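Local coordinates for putative methyltransferase protein (Bacteroides fragilis, PDB 5BP9) that binds S-adenosyl-L-homocysteine and probably acts as an S-adenosylmethionine-dependent methyltransferase, at residues 61-66 with 231-236; 104-109 with 162-167; 195-200 with 275-280. One frame throughout, in Å; residues are numbered along the deposited sequence. Where two conformers were deposited one is given.

Contact 1: residues 61-66 with 231-236; sequences QKADRL and MQYKDI
Tyr233 lays its ring alongside the backbone of Asp64 and Arg65, where the loop after helix 49-60 runs into strand 66-69 and meets a tight hairpin of the small antiparallel sheet. That hairpin joins strands 226-233 and 236-244 through a type II' turn from Tyr233 to Ile236, with Lys234 at its second position. The ring stands with CG opposite its backbone N (chi1 -179°), which carries the hydroxyl out to the loop. There Asp64 N donates to Tyr233 OH at 3.0 Å, a somewhat bent bond of 144°, and the same hydroxyl is hydrogen-bonded to Asp56 of helix 49-60. A tyrosine suits the site because its ring edge follows the loop backbone and its hydroxyl reaches the amide of Asp64. Asp64 O lies at the ring edge, in its plane, 3.3 Å from Tyr233 CE1, while Ala63 CB, small enough to sit close, lies 3.3 Å from Tyr233 OH, oblique to the ring. Over one face of the ring lies Lys234 CG; the extended lysine chain passes Asp64 obliquely with methylene contacts, and its amine forms a salt bridge with Asp56 rather than with Asp64. Leu66 crosses Tyr233 at about a right angle, its CD1 4.1 Å from Tyr233 CB and also near Met231 CB, an apolar patch suited to this buried end. Met231, a selenomethionine here, also touches the bound polyether. Toward the exposed side, one water donates to Arg65 O at 2.7 Å and accepts from Lys234 N at 2.9 Å.

Contact 2: residues 104-109 with 162-167; sequences TILDVG and DTILML. With SAH (S-adenosyl-L-homocysteine), chain D.
Ile105 and Leu165 pack at the dense part of this contact, CG2 of the isoleucine lying 3.7 Å from CD1 of the leucine as the side chains pass at a slant. Thr163 stands beside Ile105 and points the same way, its CB against CG1. On the other face of the sheet Val108 turns CG2 beside its own backbone N, bringing that methyl to 3.7 Å from Ile164 CG2, while its CB meets CG of Met166, a selenomethionine. Beta-branched Ile105, Val108, Thr163 and Ile164 suit extended strands, packing close to the backbone. Strands 104-108 and 163-166 run parallel, their axes approaching to 4.7 Å, at the centre of the seven-stranded sheet of a Rossmann-like class I methyltransferase fold. Leu165 N reaches Leu106 O at 2.8 Å in a nearly straight bond of 174°. Where the strands begin, the end is well bonded: Thr104 O accepts from both Asp162 N and Thr163 N, and Asp162 OD2 takes Thr104 N through its anti lone pair at 2.9 Å. The aspartate, partly exposed, is placed for this by CG lying beside its own N (chi1 -59°), and its OD2 also pairs with Arg192, which would probably favour the charged form. At the C-terminal ends the chains part and two waters bridge them, 2.8 and 2.9 Å from Val108 O: the first accepts from Leu167 N, the second meets Leu167 O and the amino group of S-adenosyl-L-homocysteine. This group donates to Gly109 O at 2.7 Å; Gly109 has positive phi, and a CB would clash with the ribose oxygen O4'.

Contact 3: residues 195-200 with 275-280; sequences GCILMD and ARLTVA
Ile197 and Leu277 face each other as a hydrogen-bonded pair where strand 272-279, the one reversed strand of the class I methyltransferase sheet, is set between 195-202 and the outermost 260-267. Their side chains pass at a slant: Ile197 CD1 rests 3.9 Å from Leu277 CB. Ile197 CG1 and Leu277 CG both lie beside their own backbone N, and the isoleucine's chi2 of 149° is displaced from the usual staggered value, swinging CD1 over the leucine. Met199, a selenomethionine, has CG turned away from its own N (chi1 178°), and its SE comes within 4.3 Å of Leu277 CD1. Small Ala275 fits beside it, and helix 248-257 covers this face through Leu251, so apolar residues belong here.

Across the sheet, Leu198 and Arg276 run side by side, with Leu198 CD2 3.9 Å from Arg276 CB. The arginine bends at chi3 (59°); its aliphatic CD touches Cys196 SG, while its guanidinium reaches Glu263 on strand 260-267. A long residue thus serves both an apolar neighbour and a charge on the next strand. Cys196 SG sits between backbone N and carbonyl carbon, a position its small side chain tolerates, and CB meets Thr278 CG2 at 3.8 Å. Beyond the last direct bonds a water bridges the strands, donating to Gly195 O at 2.7 Å and accepting from Val279 N at 2.9 Å.

In the fold
From the N terminus, the chain leaves helix 49-60 and enters 61-66, whose partner in contact 1, 231-236, comes only after 164 further residues. Contact 2 is nested wholly within that loop: 104-109 and 162-167 close around two helices and the strands at one side of the main sheet. Contact 3 opens next, at 195-200, before contact 1 has closed, and is completed by 275-280 near the C terminus, so contacts 1 and 3 cross. Contacts 2 and 3 are in series and meet through neighbouring strands 161-166 and 195-202, making one continuous sheet. Contact 1 ties the loop after helix 49-60 to the hairpin of the small antiparallel sheet; the centres of contacts 1 and 2 are about 27 Å apart.

Contact 1: residues 61-66 with 231-236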
# COMPACT_ATOMS: atom_id res chain seq x y z
N GLN A 61 0.47 4.25 23.88
CA GLN A 61 1.81 3.63 23.75
C GLN A 61 1.82 2.13 24.12
O GLN A 61 2.88 1.56 24.39
CB GLN A 61 2.84 4.43 24.57
CG GLN A 61 2.90 5.90 24.16
CD GLN A 61 1.75 6.74 24.72
OE1 GLN A 61 1.51 6.75 25.93
NE2 GLN A 61 1.02 7.44 23.85
N LYS A 62 0.64 1.52 24.07
CA LYS A 62 0.41 0.10 24.37
C LYS A 62 -0.72 -0.38 23.46
O LYS A 62 -1.59 0.40 23.07
CB LYS A 62 -0.02 -0.09 25.83
CG LYS A 62 1.03 0.31 26.86
N ALA A 63 -0.71 -1.67 23.13
CA ALA A 63 -1.74 -2.23 22.26
C ALA A 63 -1.79 -3.74 22.41
O ALA A 63 -0.80 -4.37 22.76
CB ALA A 63 -1.49 -1.83 20.80
N ASP A 64 -2.97 -4.31 22.15
CA ASP A 64 -3.15 -5.74 21.98
C ASP A 64 -2.58 -6.07 20.57
O ASP A 64 -2.01 -5.21 19.86
CB ASP A 64 -4.64 -6.11 22.16
CG ASP A 64 -4.93 -7.62 22.25
OD1 ASP A 64 -3.97 -8.45 22.31
OD2 ASP A 64 -6.13 -8.01 22.24
N ARG A 65 -2.70 -7.32 20.17
CA ARG A 65 -2.16 -7.76 18.90
C ARG A 65 -3.17 -7.56 17.77
O ARG A 65 -4.37 -7.78 17.93
CB ARG A 65 -1.77 -9.23 18.98
CG ARG A 65 -0.79 -9.57 20.09
CD ARG A 65 0.46 -8.72 20.10
NE ARG A 65 1.33 -9.06 21.23
CZ ARG A 65 2.20 -10.07 21.28
NH1 ARG A 65 2.37 -10.92 20.26
NH2 ARG A 65 2.94 -10.22 22.38
N LEU A 66 -2.65 -7.12 16.64
CA LEU A 66 -3.42 -7.02 15.41
C LEU A 66 -3.34 -8.37 14.70
O LEU A 66 -2.30 -8.74 14.19
CB LEU A 66 -2.90 -5.87 14.53
CG LEU A 66 -3.59 -5.67 13.18
CD1 LEU A 66 -5.09 -5.40 13.35
CD2 LEU A 66 -2.87 -4.54 12.44
N MSE A 231 -8.77 -8.82 9.18
CA MSE A 231 -8.06 -8.46 10.42
C MSE A 231 -9.01 -8.30 11.56
O MSE A 231 -10.22 -8.01 11.39
CB MSE A 231 -7.26 -7.18 10.20
CG MSE A 231 -6.12 -7.44 9.21
SE MSE A 231 -5.05 -5.80 8.95
CE MSE A 231 -6.40 -4.67 8.06
N GLN A 232 -8.47 -8.57 12.75
CA GLN A 232 -9.21 -8.41 14.01
C GLN A 232 -8.31 -7.72 15.03
O GLN A 232 -7.15 -8.06 15.13
CB GLN A 232 -9.68 -9.76 14.55
CG GLN A 232 -10.36 -9.66 15.91
CD GLN A 232 -10.66 -10.99 16.53
OE1 GLN A 232 -10.43 -12.04 15.95
NE2 GLN A 232 -11.16 -10.95 17.75
N TYR A 233 -8.86 -6.76 15.77
CA TYR A 233 -8.14 -6.09 16.86
C TYR A 233 -9.10 -5.99 18.03
O TYR A 233 -10.14 -5.35 17.90
CB TYR A 233 -7.66 -4.69 16.46
CG TYR A 233 -6.89 -4.02 17.57
CD1 TYR A 233 -5.64 -4.48 17.94
CD2 TYR A 233 -7.46 -2.98 18.31
CE1 TYR A 233 -4.94 -3.90 19.01
CE2 TYR A 233 -6.78 -2.40 19.39
CZ TYR A 233 -5.51 -2.86 19.72
OH TYR A 233 -4.79 -2.35 20.78
N LYS A 234 -8.77 -6.65 19.15
CA LYS A 234 -9.69 -6.73 20.30
C LYS A 234 -11.01 -7.31 19.76
O LYS A 234 -10.97 -8.39 19.17
CB LYS A 234 -9.79 -5.37 21.01
CG LYS A 234 -8.45 -4.92 21.58
CD LYS A 234 -8.60 -3.67 22.40
CE LYS A 234 -7.31 -3.27 23.09
NZ LYS A 234 -7.46 -1.98 23.83
N ASP A 235 -12.13 -6.59 19.89
CA ASP A 235 -13.43 -7.02 19.39
C ASP A 235 -13.86 -6.25 18.13
O ASP A 235 -15.05 -6.16 17.81
CB ASP A 235 -14.49 -6.93 20.49
CG ASP A 235 -14.73 -5.51 20.99
OD1 ASP A 235 -13.92 -4.61 20.69
OD2 ASP A 235 -15.73 -5.31 21.71
N ILE A 236 -12.87 -5.67 17.45
CA ILE A 236 -13.13 -4.99 16.18
C ILE A 236 -12.77 -5.94 15.03
O ILE A 236 -11.62 -6.34 14.87
CB ILE A 236 -12.32 -3.69 16.06
CG1 ILE A 236 -12.70 -2.76 17.21
CG2 ILE A 236 -12.58 -3.00 14.72
CD1 ILE A 236 -11.76 -1.62 17.38
O HOH W 1 -6.51 -8.43 19.47

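Contact 2: residues 104-109 with 162-167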
# COMPACT_ATOMS: atom_id res chain seq x y z
N THR A 104 5.67 16.83 -5.97
CA THR A 104 4.48 16.66 -5.18
C THR A 104 4.19 15.16 -5.11
O THR A 104 4.05 14.50 -6.14
CB THR A 104 3.30 17.42 -5.78
OG1 THR A 104 3.64 18.82 -5.88
CG2 THR A 104 2.07 17.27 -4.89
N ILE A 105 4.13 14.66 -3.89
CA ILE A 105 4.09 13.21 -3.64
C ILE A 105 2.75 12.78 -3.04
O ILE A 105 2.24 13.45 -2.13
CB ILE A 105 5.23 12.79 -2.68
CG1 ILE A 105 6.58 13.19 -3.29
CG2 ILE A 105 5.20 11.29 -2.39
CD1 ILE A 105 7.63 13.43 -2.22
N LEU A 106 2.21 11.68 -3.57
CA LEU A 106 1.04 11.01 -2.97
C LEU A 106 1.49 9.74 -2.25
O LEU A 106 2.06 8.83 -2.88
CB LEU A 106 0.01 10.63 -4.06
CG LEU A 106 -1.25 9.92 -3.54
CD1 LEU A 106 -2.02 10.81 -2.57
CD2 LEU A 106 -2.12 9.49 -4.71
N ASP A 107 1.22 9.70 -0.95
CA ASP A 107 1.45 8.50 -0.12
C ASP A 107 0.13 7.72 -0.02
O ASP A 107 -0.77 8.09 0.75
CB ASP A 107 1.98 8.95 1.25
CG ASP A 107 2.34 7.83 2.16
OD1 ASP A 107 2.26 6.65 1.77
OD2 ASP A 107 2.72 8.15 3.31
N VAL A 108 0.03 6.65 -0.83
CA VAL A 108 -1.22 5.87 -0.94
C VAL A 108 -1.27 4.82 0.17
O VAL A 108 -0.33 4.01 0.33
CB VAL A 108 -1.30 5.15 -2.30
CG1 VAL A 108 -2.59 4.36 -2.40
CG2 VAL A 108 -1.16 6.11 -3.46
N GLY A 109 -2.38 4.81 0.91
CA GLY A 109 -2.58 3.84 2.00
C GLY A 109 -1.58 4.10 3.09
O GLY A 109 -0.82 3.23 3.51
N ASP A 162 3.83 14.33 -8.95
CA ASP A 162 5.08 13.93 -9.58
C ASP A 162 5.53 12.52 -9.19
O ASP A 162 6.14 11.83 -10.00
CB ASP A 162 6.18 14.92 -9.25
CG ASP A 162 5.83 16.33 -9.72
OD1 ASP A 162 5.78 16.53 -10.97
OD2 ASP A 162 5.58 17.20 -8.85
N THR A 163 5.22 12.12 -7.96
CA THR A 163 5.57 10.77 -7.47
C THR A 163 4.36 10.22 -6.71
O THR A 163 3.79 10.90 -5.86
CB THR A 163 6.78 10.77 -6.53
OG1 THR A 163 7.86 11.50 -7.11
CG2 THR A 163 7.28 9.35 -6.28
N ILE A 164 3.99 8.99 -7.06
CA ILE A 164 2.95 8.25 -6.34
C ILE A 164 3.62 7.05 -5.66
O ILE A 164 4.23 6.22 -6.34
CB ILE A 164 1.82 7.81 -7.27
CG1 ILE A 164 1.16 9.08 -7.90
CG2 ILE A 164 0.80 6.96 -6.50
CD1 ILE A 164 0.03 8.80 -8.87
N LEU A 165 3.52 6.99 -4.33
CA LEU A 165 4.17 5.94 -3.53
C LEU A 165 3.16 4.90 -3.11
O LEU A 165 2.17 5.22 -2.47
CB LEU A 165 4.81 6.52 -2.27
CG LEU A 165 5.95 7.50 -2.44
CD1 LEU A 165 6.40 8.00 -1.08
CD2 LEU A 165 7.10 6.84 -3.17
N MSE A 166 3.43 3.65 -3.49
CA MSE A 166 2.62 2.51 -3.06
C MSE A 166 3.55 1.51 -2.45
O MSE A 166 4.16 0.67 -3.15
CB MSE A 166 1.89 2.01 -4.27
CG MSE A 166 0.91 3.08 -4.70
SE MSE A 166 -0.06 2.54 -6.30
CE MSE A 166 -1.42 1.46 -5.34
N LEU A 167 3.70 1.63 -1.13
CA LEU A 167 4.72 0.88 -0.38
C LEU A 167 4.12 -0.06 0.66
O LEU A 167 2.99 0.13 1.08
CB LEU A 167 5.67 1.86 0.28
CG LEU A 167 6.42 2.80 -0.68
CD1 LEU A 167 7.28 3.77 0.14
CD2 LEU A 167 7.26 2.06 -1.69
N SAH D . 1.69 2.25 3.88
CA SAH D . 1.47 1.87 5.33
CB SAH D . 0.28 0.92 5.56
CG SAH D . 0.26 -0.35 4.72
SD SAH D . -1.21 -1.29 5.05
C SAH D . 2.71 1.23 5.90
O SAH D . 3.68 0.99 5.20
OXT SAH D . 2.80 0.92 7.09
C5' SAH D . -2.26 -0.81 3.70
C4' SAH D . -3.03 0.48 3.98
O4' SAH D . -3.77 0.82 2.79
C3' SAH D . -4.05 0.42 5.11
O3' SAH D . -3.83 1.52 6.02
C2' SAH D . -5.40 0.50 4.40
O2' SAH D . -6.46 1.05 5.15
C1' SAH D . -5.07 1.30 3.16
N9 SAH D . -5.96 1.15 2.00
C8 SAH D . -6.49 0.01 1.54
N7 SAH D . -7.19 0.14 0.45
C5 SAH D . -7.09 1.49 0.16
C6 SAH D . -7.61 2.29 -0.87
N6 SAH D . -8.36 1.80 -1.87
N1 SAH D . -7.31 3.62 -0.87
C2 SAH D . -6.56 4.11 0.14
N3 SAH D . -6.01 3.43 1.16
C4 SAH D . -6.32 2.12 1.13
O HOH W 2 2.48 3.76 0.29
O HOH W 3 0.38 1.36 1.22

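Contact 3: residues 195-200 with 275-280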
# COMPACT_ATOMS: atom_id res chain seq x y z
N GLY A 195 5.91 12.13 -14.42
CA GLY A 195 5.70 11.57 -13.09
C GLY A 195 5.98 10.09 -13.05
O GLY A 195 6.10 9.44 -14.10
N CYS A 196 6.07 9.53 -11.85
CA CYS A 196 6.25 8.09 -11.72
C CYS A 196 5.55 7.54 -10.50
O CYS A 196 5.20 8.27 -9.57
CB CYS A 196 7.73 7.72 -11.73
SG CYS A 196 8.59 7.98 -10.18
N ILE A 197 5.33 6.23 -10.56
CA ILE A 197 4.81 5.46 -9.43
C ILE A 197 5.97 4.59 -8.96
O ILE A 197 6.62 3.92 -9.78
CB ILE A 197 3.68 4.53 -9.87
CG1 ILE A 197 2.56 5.30 -10.55
CG2 ILE A 197 3.14 3.73 -8.70
CD1 ILE A 197 1.85 4.50 -11.62
N LEU A 198 6.20 4.58 -7.65
CA LEU A 198 7.17 3.68 -7.02
C LEU A 198 6.38 2.68 -6.18
O LEU A 198 5.65 3.06 -5.26
CB LEU A 198 8.15 4.48 -6.16
CG LEU A 198 8.97 5.51 -6.94
CD1 LEU A 198 9.79 6.36 -5.96
CD2 LEU A 198 9.87 4.86 -7.97
N MSE A 199 6.51 1.41 -6.53
CA MSE A 199 5.69 0.33 -5.94
C MSE A 199 6.55 -0.84 -5.61
O MSE A 199 7.33 -1.29 -6.44
CB MSE A 199 4.64 -0.12 -6.98
CG MSE A 199 3.75 -1.29 -6.51
SE MSE A 199 2.64 -2.00 -7.98
CE MSE A 199 1.39 -0.59 -7.59
N ASP A 200 6.39 -1.38 -4.41
CA ASP A 200 7.05 -2.62 -4.05
C ASP A 200 6.03 -3.77 -4.02
O ASP A 200 4.85 -3.57 -3.78
CB ASP A 200 7.76 -2.51 -2.71
CG ASP A 200 6.80 -2.53 -1.55
OD1 ASP A 200 5.85 -1.74 -1.53
OD2 ASP A 200 6.91 -3.38 -0.68
N ALA A 275 9.68 -1.44 -7.98
CA ALA A 275 9.54 -1.09 -9.38
C ALA A 275 9.12 0.36 -9.56
O ALA A 275 8.52 0.97 -8.66
CB ALA A 275 8.52 -1.98 -10.06
N ARG A 276 9.46 0.90 -10.72
CA ARG A 276 9.03 2.24 -11.15
C ARG A 276 8.16 2.09 -12.38
O ARG A 276 8.56 1.44 -13.35
CB ARG A 276 10.25 3.13 -11.50
CG ARG A 276 9.87 4.53 -11.93
CD ARG A 276 11.04 5.50 -11.86
NE ARG A 276 12.15 5.06 -12.70
CZ ARG A 276 13.42 5.46 -12.57
NH1 ARG A 276 14.35 4.98 -13.41
NH2 ARG A 276 13.76 6.31 -11.61
N LEU A 277 6.96 2.67 -12.31
CA LEU A 277 6.00 2.65 -13.41
C LEU A 277 5.84 4.08 -13.94
O LEU A 277 5.69 5.03 -13.18
CB LEU A 277 4.64 2.10 -12.94
CG LEU A 277 4.68 0.74 -12.20
CD1 LEU A 277 3.35 0.44 -11.49
CD2 LEU A 277 5.01 -0.39 -13.13
N THR A 278 5.85 4.21 -15.25
CA THR A 278 5.69 5.49 -15.93
C THR A 278 4.79 5.32 -17.13
O THR A 278 4.68 4.20 -17.68
CB THR A 278 7.07 6.02 -16.44
OG1 THR A 278 7.70 4.99 -17.22
CG2 THR A 278 7.97 6.41 -15.31
N VAL A 279 4.17 6.42 -17.56
CA VAL A 279 3.33 6.41 -18.76
C VAL A 279 4.27 6.17 -19.95
O VAL A 279 5.31 6.79 -20.03
CB VAL A 279 2.55 7.73 -18.92
CG1 VAL A 279 1.85 7.80 -20.27
CG2 VAL A 279 1.52 7.85 -17.79
N ALA A 280 3.91 5.24 -20.83
CA ALA A 280 4.80 4.88 -21.92
C ALA A 280 4.84 6.02 -22.91
O ALA A 280 3.82 6.68 -23.18
CB ALA A 280 4.34 3.60 -22.60
O HOH W 4 4.67 8.98 -16.38